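Local structure of endo-beta-1,2-glucanase (6IMV) at residues W157-P162 with K224-P229; C218-I223 with A238-S243; L124-R129 with Q149-T154. The protein catalyses the endo-hydrolysis of beta-1,2-glucans, cutting beta-1,2-glycosidic bonds within the glucose chain, and belongs to a glycoside hydrolase family first identified through this fungal enzyme. All blocks are in the same frame, centred on the assembly; numbering follows the deposited sequence.

Contact 1: W157-P162 with K224-P229; sequences WNNRVP and KNQSLP. With NAG (2-acetamido-2-deoxy-beta-D-glucopyranose), chain G; BGC (beta-D-glucopyranose), chain D.
Three side-chain amides meet here without stacking: the plane of Gln-226 is turned 59° from that of Asn-158 and 47° from that of Asn-159. Asn-158 OD1 lies in the plane of the Gln-226 amide and accepts a nearly straight bond of 3.0 Å from Gln-226 NE2. Asn-159 N, by contrast, reaches Gln-226 OE1 from above the carbonyl plane, at 2.8 Å. At the start of the same segment, the indole of Trp-157 has Arg-160 NH1 over the centre of one face, while O6 of a bound glucose lies in plane at its edge.

The contact is a good example of two beta turns locked by their own side chains. The type II turn from Trp-157 to Arg-160 leads into strand 160-162, and the type I turn from Asn-225 to Leu-228 follows strand 220-223. Asn-159 and Gln-226 exchange bonds, each offering its side-chain oxygen to the other's backbone N; Gln-226 N lies nearly along the axis of the side-chain C=O of Asn-159, 2.7 Å from OD1. CG of Gln-226 sits between its backbone N and carbonyl carbon (chi1 62°), which brings it against Asn-159 OD1. An alanine in place of Gln-226 would probably leave Asn-158 OD1 and Asn-159 N without these partners and the Asn-158 amide held mainly by its ND2 bond to Trp-155 O.

A water accepts from Asn-159 ND2 and makes a weak bond to Asn-225 OD1. Asn-225, Gln-226 and Ser-227 form an N-glycosylation sequon, and the site is occupied. Asn-225 OD1 closes an Asx turn by accepting from Ser-227 N at 2.9 Å, while ND2 of the same amide is bonded covalently to C1 of N-acetylglucosamine at 1.4 Å.

Contact 2: C218-I223 with A238-S243; sequences CAVTDI and ACEGTS
Ser-243 O is approached by two groups: Ala-219 N donates to it at 3.0 Å, and a water lies 2.6 Å from the same oxygen. That water accepts from Val-220 N and also faces Glu-240 O; it has more acceptors around it than protons to give, so these bonds may not all be made at once. Water and carbonyl together knit the loop after strand 237-239 to the start of strand 220-223.

Beyond them the two strands run antiparallel, as the arms of a hairpin with a long connecting loop. Asp-222 and Ala-238 form a hydrogen-bonded pair, bonded in both directions, whereas Thr-221 and Cys-239 form a non-hydrogen-bonded pair whose side chains diverge. Glu-240 N extends the pairing by donating to Val-220 O at 2.8 Å. At the side of the pairing, Cys-218 and Cys-239 are joined by a disulfide of left-handed twist (chi3 -72°), SG to SG 2.0 Å.

On the face shared by Asp-222 and Ala-238, the Asp-222 and Glu-240 side chains cross at about a right angle. CG of Glu-240 is anti to its backbone N (chi1 -168°), and the extended chain runs beside Val-220; Val-220 CG1 lies 3.9 Å from Glu-240 OE1. Glu-240 OE1 also forms a salt bridge with Arg-160 of strand 160-162, on the other side of strand 220-223. Glu-240 OE1 nevertheless stands 2.6 Å from Asp-222 OD1, a separation so short that one of the two acids probably carries a proton, and Arg-160 would be expected to offset part of the remaining negative charge.

Contact 3: L124-R129 with Q149-T154; sequences LQTYLR and QDLTPT
Arg-129 and Asp-150 cross at about a right angle, yet the guanidinium and carboxylate planes are inclined by only 26°. Arg-129 NE donates to Asp-150 OD1 at 2.8 Å in a salt bridge that meets the oxygen from above the carboxylate plane. The arginine chain bends at chi3 (-53°), which places NE; one face of the guanidinium lies against Thr-126 CA, toward the rim, and its edge meets the other segment. There Gln-149 O, nearly in the guanidinium plane, accepts from Arg-129 NH2 at 2.9 Å. The Gln-149 amide is inclined 19° to the guanidinium, but its NE2 and Arg-129 NH2 are both donors and do not bond; NE2 bonds instead to Gly-54 O.

Thr-126 meets Leu-151 at about a right angle, methyl to branch point, with Thr-126 CG2 3.7 Å from Leu-151 CG. Thr-126 OG1 has Asn-55 O and Thr-122 O as hydrogen-bond partners and receives a weak bond from Arg-129 NH2. Alongside, one water donates to Thr-126 O and accepts from Leu-151 N, linking the two backbones. Helix 112-133 is thus fastened to the lead-in of strand 152-153, an end strand of the large antiparallel sheet, a junction consistent with the (alpha/alpha)6-barrel fold of this family.

From the N terminus, contact 3 comes first: it brings 149-154 back onto helix 112-133 and closes the loop that carries strand 144-145. It is complete before contact 1 opens at 157-162. The chain then passes through helices 163-182 and 186-210 and enters contact 2 at 218-223, just before contact 1 closes at 224-229; contact 2 closes last, at 238-243. Contacts 1 and 2 therefore cross, and both serve the small sheet in which strand 220-223 lies between strands 160-162 and 237-239. Contact 3 touches contact 1 through Pro-153, which packs against Asn-158 and Gln-226, but does not touch contact 2, so the larger sheet abuts the smaller one's turns.

Contact 1: W157-P162 with K224-P229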
loop_
_atom_site.group_PDB
_atom_site.type_symbol
_atom_site.label_atom_id
_atom_site.label_comp_id
_atom_site.label_asym_id
_atom_site.label_seq_id
_atom_site.Cartn_x
_atom_site.Cartn_y
_atom_site.Cartn_z
ATOM N N TRP A 157 19.717 3.171 6.742
ATOM C CA TRP A 157 18.647 3.652 7.604
ATOM C C TRP A 157 19.022 3.595 9.090
ATOM O O TRP A 157 18.186 3.865 9.939
ATOM C CB TRP A 157 17.350 2.916 7.268
ATOM C CG TRP A 157 16.757 3.449 6.001
ATOM C CD1 TRP A 157 17.048 3.048 4.729
ATOM C CD2 TRP A 157 15.839 4.549 5.873
ATOM N NE1 TRP A 157 16.348 3.796 3.821
ATOM C CE2 TRP A 157 15.597 4.727 4.492
ATOM C CE3 TRP A 157 15.196 5.395 6.782
ATOM C CZ2 TRP A 157 14.739 5.714 4.007
ATOM C CZ3 TRP A 157 14.336 6.361 6.305
ATOM C CH2 TRP A 157 14.117 6.521 4.933
ATOM N N ASN A 158 20.300 3.352 9.399
ATOM C CA ASN A 158 20.802 3.633 10.741
ATOM C C ASN A 158 20.494 5.095 11.062
ATOM O O ASN A 158 20.745 5.953 10.254
ATOM C CB ASN A 158 22.294 3.339 10.880
ATOM C CG ASN A 158 22.575 1.855 10.861
ATOM O OD1 ASN A 158 22.183 1.141 11.781
ATOM N ND2 ASN A 158 23.204 1.376 9.800
ATOM N N ASN A 159 19.892 5.341 12.229
ATOM C CA ASN A 159 19.656 6.696 12.751
ATOM C C ASN A 159 18.755 7.536 11.828
ATOM O O ASN A 159 18.817 8.762 11.838
ATOM C CB ASN A 159 20.990 7.406 13.001
ATOM C CG ASN A 159 21.825 6.669 14.020
ATOM O OD1 ASN A 159 21.310 6.242 15.054
ATOM N ND2 ASN A 159 23.090 6.470 13.707
ATOM N N ARG A 160 17.893 6.879 11.050
ATOM C CA ARG A 160 16.970 7.573 10.148
ATOM C C ARG A 160 15.632 6.840 10.207
ATOM O O ARG A 160 15.636 5.595 10.181
ATOM C CB ARG A 160 17.483 7.572 8.702
ATOM C CG ARG A 160 18.780 8.336 8.477
ATOM C CD ARG A 160 19.346 8.130 7.085
ATOM N NE ARG A 160 18.532 8.792 6.070
ATOM C CZ ARG A 160 17.878 8.187 5.077
ATOM N NH1 ARG A 160 18.050 6.900 4.840
ATOM N NH2 ARG A 160 17.052 8.887 4.319
ATOM N N VAL A 161 14.513 7.595 10.282
ATOM C CA VAL A 161 13.202 6.976 10.367
ATOM C C VAL A 161 12.199 7.768 9.525
ATOM O O VAL A 161 12.140 8.996 9.605
ATOM C CB VAL A 161 12.755 6.792 11.832
ATOM C CG1 VAL A 161 12.573 8.119 12.561
ATOM C CG2 VAL A 161 11.491 5.949 11.931
ATOM N N PRO A 162 11.408 7.084 8.660
ATOM C CA PRO A 162 10.452 7.744 7.777
ATOM C C PRO A 162 9.040 7.775 8.375
ATOM O O PRO A 162 8.529 6.728 8.848
ATOM C CB PRO A 162 10.505 6.816 6.557
ATOM C CG PRO A 162 10.605 5.429 7.168
ATOM C CD PRO A 162 11.421 5.625 8.438
ATOM N N LYS A 224 20.166 11.327 16.550
ATOM C CA LYS A 224 21.569 11.442 16.930
ATOM C C LYS A 224 22.163 10.041 17.101
ATOM O O LYS A 224 23.179 9.732 16.520
ATOM C CB LYS A 224 21.759 12.233 18.226
ATOM C CG LYS A 224 23.218 12.392 18.648
ATOM C CD LYS A 224 24.050 13.077 17.585
ATOM C CE LYS A 224 25.414 13.520 18.078
ATOM N NZ LYS A 224 25.326 14.828 18.763
ATOM N N ASN A 225 21.505 9.198 17.901
ATOM C CA ASN A 225 22.003 7.862 18.161
ATOM C C ASN A 225 20.840 6.942 18.567
ATOM O O ASN A 225 20.294 7.044 19.659
ATOM C CB ASN A 225 23.145 7.919 19.183
ATOM C CG ASN A 225 23.825 6.586 19.399
ATOM O OD1 ASN A 225 23.248 5.537 19.103
ATOM N ND2 ASN A 225 25.046 6.614 19.919
ATOM N N GLN A 226 20.502 6.023 17.658
ATOM C CA GLN A 226 19.413 5.039 17.802
ATOM C C GLN A 226 19.577 4.164 19.060
ATOM O O GLN A 226 18.599 3.594 19.555
ATOM C CB GLN A 226 19.343 4.168 16.545
ATOM C CG GLN A 226 20.601 3.352 16.271
ATOM C CD GLN A 226 20.670 2.814 14.855
ATOM O OE1 GLN A 226 19.876 3.158 13.977
ATOM N NE2 GLN A 226 21.653 1.968 14.616
ATOM N N SER A 227 20.805 4.051 19.580
ATOM C CA SER A 227 21.062 3.255 20.777
ATOM C C SER A 227 20.612 3.995 22.042
ATOM O O SER A 227 20.411 3.353 23.067
ATOM C CB SER A 227 22.511 2.848 20.870
ATOM O OG SER A 227 22.844 2.004 19.783
ATOM N N LEU A 228 20.463 5.324 21.969
ATOM C CA LEU A 228 20.059 6.130 23.136
ATOM C C LEU A 228 18.539 6.179 23.236
ATOM O O LEU A 228 17.870 6.383 22.224
ATOM C CB LEU A 228 20.614 7.552 23.014
ATOM C CG LEU A 228 22.132 7.685 22.916
ATOM C CD1 LEU A 228 22.526 9.151 22.796
ATOM C CD2 LEU A 228 22.819 7.050 24.118
ATOM N N PRO A 229 17.955 6.003 24.449
ATOM C CA PRO A 229 16.534 6.266 24.678
ATOM C C PRO A 229 16.076 7.614 24.108
ATOM O O PRO A 229 16.905 8.526 23.919
ATOM C CB PRO A 229 16.413 6.258 26.211
ATOM C CG PRO A 229 17.498 5.305 26.668
ATOM C CD PRO A 229 18.620 5.483 25.660
HETATM C C1 NAG G . 25.786 5.405 20.212
HETATM C C2 NAG G . 27.303 5.535 20.094
HETATM C C3 NAG G . 28.002 4.257 20.568
HETATM C C4 NAG G . 27.512 3.820 21.942
HETATM C C5 NAG G . 25.986 3.741 21.955
HETATM C C6 NAG G . 25.476 3.427 23.350
HETATM C C7 NAG G . 28.146 6.875 18.231
HETATM C C8 NAG G . 28.436 6.887 16.759
HETATM N N2 NAG G . 27.661 5.728 18.699
HETATM O O3 NAG G . 29.400 4.497 20.632
HETATM O O4 NAG G . 28.014 2.523 22.265
HETATM O O5 NAG G . 25.445 4.997 21.545
HETATM O O6 NAG G . 25.994 4.405 24.257
HETATM O O7 NAG G . 28.332 7.842 18.958
HETATM C C2 BGC D . 8.573 5.994 0.218
HETATM C C3 BGC D . 8.923 5.357 1.559
HETATM C C4 BGC D . 10.271 5.875 2.048
HETATM C C5 BGC D . 10.208 7.401 2.111
HETATM C C6 BGC D . 11.483 8.084 2.554
HETATM C C1 BGC D . 8.637 7.507 0.336
HETATM O O2 BGC D . 7.239 5.667 -0.147
HETATM O O3 BGC D . 8.980 3.938 1.458
HETATM O O4 BGC D . 10.536 5.346 3.338
HETATM O O5 BGC D . 9.898 7.926 0.827
HETATM O O6 BGC D . 12.521 7.739 1.665
HETATM O O HOH W 1 24.685 5.369 16.198
#

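Contact 2: C218-I223 with A238-S243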
loop_
_atom_site.group_PDB
_atom_site.type_symbol
_atom_site.label_atom_id
_atom_site.label_comp_id
_atom_site.label_asym_id
_atom_site.label_seq_id
_atom_site.Cartn_x
_atom_site.Cartn_y
_atom_site.Cartn_z
ATOM N N CYS A 218 8.562 16.042 9.695
ATOM C CA CYS A 218 9.679 15.459 8.935
ATOM C C CYS A 218 9.188 14.275 8.088
ATOM O O CYS A 218 8.506 13.396 8.592
ATOM C CB CYS A 218 10.812 14.938 9.810
ATOM S SG CYS A 218 11.309 16.039 11.156
ATOM N N ALA A 219 9.580 14.251 6.811
ATOM C CA ALA A 219 9.445 13.064 5.980
ATOM C C ALA A 219 10.391 11.980 6.507
ATOM O O ALA A 219 10.004 10.796 6.645
ATOM C CB ALA A 219 9.716 13.401 4.533
ATOM N N VAL A 220 11.624 12.395 6.821
ATOM C CA VAL A 220 12.616 11.528 7.449
ATOM C C VAL A 220 13.229 12.279 8.628
ATOM O O VAL A 220 13.675 13.405 8.475
ATOM C CB VAL A 220 13.701 11.080 6.453
ATOM C CG1 VAL A 220 14.771 10.234 7.126
ATOM C CG2 VAL A 220 13.109 10.342 5.264
ATOM N N THR A 221 13.217 11.645 9.805
ATOM C CA THR A 221 13.862 12.188 10.987
ATOM C C THR A 221 15.238 11.535 11.150
ATOM O O THR A 221 15.367 10.309 11.088
ATOM C CB THR A 221 12.999 12.006 12.234
ATOM O OG1 THR A 221 11.879 12.881 12.116
ATOM C CG2 THR A 221 13.744 12.299 13.519
ATOM N N ASP A 222 16.252 12.389 11.335
ATOM C CA ASP A 222 17.604 11.997 11.688
ATOM C C ASP A 222 17.714 11.965 13.214
ATOM O O ASP A 222 17.341 12.934 13.904
ATOM C CB ASP A 222 18.620 12.961 11.068
ATOM C CG ASP A 222 18.649 12.883 9.552
ATOM O OD1 ASP A 222 18.342 11.807 9.003
ATOM O OD2 ASP A 222 18.948 13.904 8.930
ATOM N N ILE A 223 18.186 10.823 13.717
ATOM C CA ILE A 223 18.330 10.516 15.130
ATOM C C ILE A 223 19.820 10.628 15.471
ATOM O O ILE A 223 20.634 10.081 14.763
ATOM C CB ILE A 223 17.790 9.102 15.426
ATOM C CG1 ILE A 223 16.390 8.886 14.848
ATOM C CG2 ILE A 223 17.850 8.800 16.918
ATOM C CD1 ILE A 223 15.914 7.454 14.934
ATOM N N ALA A 238 16.057 15.667 14.318
ATOM C CA ALA A 238 15.919 16.769 13.398
ATOM C C ALA A 238 15.415 16.241 12.057
ATOM O O ALA A 238 15.722 15.115 11.675
ATOM C CB ALA A 238 17.249 17.473 13.254
ATOM N N CYS A 239 14.630 17.057 11.351
ATOM C CA CYS A 239 14.204 16.689 10.000
ATOM C C CYS A 239 15.426 16.583 9.092
ATOM O O CYS A 239 16.352 17.374 9.196
ATOM C CB CYS A 239 13.237 17.697 9.395
ATOM S SG CYS A 239 11.690 17.842 10.320
ATOM N N GLU A 240 15.400 15.591 8.203
ATOM C CA GLU A 240 16.401 15.439 7.190
ATOM C C GLU A 240 16.089 16.425 6.061
ATOM O O GLU A 240 15.054 16.321 5.403
ATOM C CB GLU A 240 16.439 14.000 6.688
ATOM C CG GLU A 240 17.643 13.705 5.840
ATOM C CD GLU A 240 17.834 12.228 5.570
ATOM O OE1 GLU A 240 18.376 11.514 6.440
ATOM O OE2 GLU A 240 17.396 11.792 4.528
ATOM N N GLY A 241 16.981 17.401 5.874
ATOM C CA GLY A 241 16.783 18.473 4.921
ATOM C C GLY A 241 15.500 19.240 5.195
ATOM O O GLY A 241 15.138 19.502 6.345
ATOM N N THR A 242 14.785 19.547 4.116
ATOM C CA THR A 242 13.620 20.402 4.146
ATOM C C THR A 242 12.429 19.673 3.493
ATOM O O THR A 242 11.505 20.315 2.974
ATOM C CB THR A 242 14.003 21.749 3.517
ATOM O OG1 THR A 242 12.932 22.655 3.760
ATOM C CG2 THR A 242 14.295 21.677 2.035
ATOM N N SER A 243 12.445 18.332 3.551
ATOM C CA SER A 243 11.366 17.462 3.049
ATOM C C SER A 243 10.366 17.175 4.173
ATOM O O SER A 243 10.710 16.536 5.175
ATOM C CB SER A 243 11.906 16.161 2.508
ATOM O OG SER A 243 12.501 16.351 1.237
HETATM O O HOH W 2 12.737 14.969 5.737
#

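Contact 3: L124-R129 with Q149-T154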
loop_
_atom_site.group_PDB
_atom_site.type_symbol
_atom_site.label_atom_id
_atom_site.label_comp_id
_atom_site.label_asym_id
_atom_site.label_seq_id
_atom_site.Cartn_x
_atom_site.Cartn_y
_atom_site.Cartn_z
ATOM N N LEU A 124 5.009 -9.176 16.981
ATOM C CA LEU A 124 5.049 -8.216 18.082
ATOM C C LEU A 124 6.310 -8.446 18.927
ATOM O O LEU A 124 6.973 -7.490 19.319
ATOM C CB LEU A 124 3.797 -8.342 18.956
ATOM C CG LEU A 124 3.739 -7.354 20.129
ATOM C CD1 LEU A 124 3.935 -5.913 19.656
ATOM C CD2 LEU A 124 2.434 -7.479 20.882
ATOM N N GLN A 125 6.613 -9.717 19.217
ATOM C CA GLN A 125 7.812 -10.075 19.987
ATOM C C GLN A 125 9.048 -9.433 19.323
ATOM O O GLN A 125 9.867 -8.820 19.998
ATOM C CB GLN A 125 7.945 -11.594 20.123
ATOM C CG GLN A 125 6.867 -12.214 20.998
ATOM C CD GLN A 125 6.983 -13.713 21.125
ATOM O OE1 GLN A 125 8.047 -14.257 21.390
ATOM N NE2 GLN A 125 5.866 -14.398 20.954
ATOM N N THR A 126 9.141 -9.544 17.990
ATOM C CA THR A 126 10.260 -9.014 17.216
ATOM C C THR A 126 10.303 -7.479 17.288
ATOM O O THR A 126 11.390 -6.894 17.472
ATOM C CB THR A 126 10.197 -9.497 15.766
ATOM O OG1 THR A 126 10.106 -10.928 15.796
ATOM C CG2 THR A 126 11.391 -9.044 14.956
ATOM N N TYR A 127 9.137 -6.831 17.140
ATOM C CA TYR A 127 9.007 -5.376 17.273
ATOM C C TYR A 127 9.580 -4.924 18.623
ATOM O O TYR A 127 10.278 -3.919 18.690
ATOM C CB TYR A 127 7.544 -4.927 17.180
ATOM C CG TYR A 127 6.957 -4.729 15.801
ATOM C CD1 TYR A 127 7.256 -5.572 14.736
ATOM C CD2 TYR A 127 6.016 -3.735 15.585
ATOM C CE1 TYR A 127 6.675 -5.391 13.487
ATOM C CE2 TYR A 127 5.423 -3.540 14.347
ATOM C CZ TYR A 127 5.750 -4.373 13.293
ATOM O OH TYR A 127 5.154 -4.169 12.086
ATOM N N LEU A 128 9.262 -5.672 19.690
ATOM C CA LEU A 128 9.616 -5.285 21.056
ATOM C C LEU A 128 11.122 -5.490 21.309
ATOM O O LEU A 128 11.735 -4.664 21.987
ATOM C CB LEU A 128 8.759 -6.075 22.056
ATOM C CG LEU A 128 7.261 -5.746 22.076
ATOM C CD1 LEU A 128 6.566 -6.401 23.261
ATOM C CD2 LEU A 128 6.989 -4.250 22.103
ATOM N N ARG A 129 11.716 -6.558 20.761
ATOM C CA ARG A 129 13.173 -6.786 20.823
ATOM C C ARG A 129 13.906 -5.653 20.087
ATOM O O ARG A 129 14.957 -5.184 20.530
ATOM C CB ARG A 129 13.562 -8.142 20.219
ATOM C CG ARG A 129 13.116 -9.356 21.022
ATOM C CD ARG A 129 13.818 -10.641 20.579
ATOM N NE ARG A 129 13.716 -10.922 19.145
ATOM C CZ ARG A 129 12.676 -11.509 18.548
ATOM N NH1 ARG A 129 11.617 -11.879 19.257
ATOM N NH2 ARG A 129 12.704 -11.740 17.244
ATOM N N GLN A 149 16.922 -13.350 13.129
ATOM C CA GLN A 149 15.836 -13.413 14.113
ATOM C C GLN A 149 15.548 -12.008 14.671
ATOM O O GLN A 149 14.394 -11.630 14.845
ATOM C CB GLN A 149 16.173 -14.451 15.188
ATOM C CG GLN A 149 15.087 -14.656 16.242
ATOM C CD GLN A 149 13.775 -15.148 15.674
ATOM O OE1 GLN A 149 13.689 -15.642 14.546
ATOM N NE2 GLN A 149 12.719 -15.000 16.458
ATOM N N ASP A 150 16.597 -11.231 14.949
ATOM C CA ASP A 150 16.438 -9.861 15.420
ATOM C C ASP A 150 16.575 -8.894 14.242
ATOM O O ASP A 150 17.470 -9.036 13.434
ATOM C CB ASP A 150 17.468 -9.494 16.491
ATOM C CG ASP A 150 17.211 -10.115 17.851
ATOM O OD1 ASP A 150 16.230 -10.859 17.993
ATOM O OD2 ASP A 150 17.983 -9.809 18.775
ATOM N N LEU A 151 15.699 -7.886 14.204
ATOM C CA LEU A 151 15.781 -6.785 13.258
ATOM C C LEU A 151 17.026 -5.935 13.530
ATOM O O LEU A 151 17.396 -5.684 14.684
ATOM C CB LEU A 151 14.542 -5.895 13.380
ATOM C CG LEU A 151 13.208 -6.513 12.967
ATOM C CD1 LEU A 151 12.098 -5.481 13.036
ATOM C CD2 LEU A 151 13.290 -7.142 11.591
ATOM N N THR A 152 17.621 -5.471 12.430
ATOM C CA THR A 152 18.566 -4.369 12.406
ATOM C C THR A 152 18.089 -3.358 11.365
ATOM O O THR A 152 17.456 -3.731 10.380
ATOM C CB THR A 152 19.987 -4.855 12.085
ATOM O OG1 THR A 152 19.971 -5.503 10.815
ATOM C CG2 THR A 152 20.522 -5.809 13.132
ATOM N N PRO A 153 18.393 -2.055 11.526
ATOM C CA PRO A 153 18.199 -1.115 10.429
ATOM C C PRO A 153 19.048 -1.575 9.233
ATOM O O PRO A 153 20.117 -2.157 9.429
ATOM C CB PRO A 153 18.690 0.229 10.992
ATOM C CG PRO A 153 18.704 0.041 12.504
ATOM C CD PRO A 153 18.969 -1.432 12.732
ATOM N N THR A 154 18.577 -1.328 8.008
ATOM C CA THR A 154 19.469 -1.454 6.860
ATOM C C THR A 154 20.558 -0.388 7.029
ATOM O O THR A 154 20.368 0.565 7.783
ATOM C CB THR A 154 18.736 -1.311 5.526
ATOM O OG1 THR A 154 18.265 0.029 5.399
ATOM C CG2 THR A 154 17.591 -2.282 5.378
HETATM O O HOH W 3 14.045 -7.636 16.586
#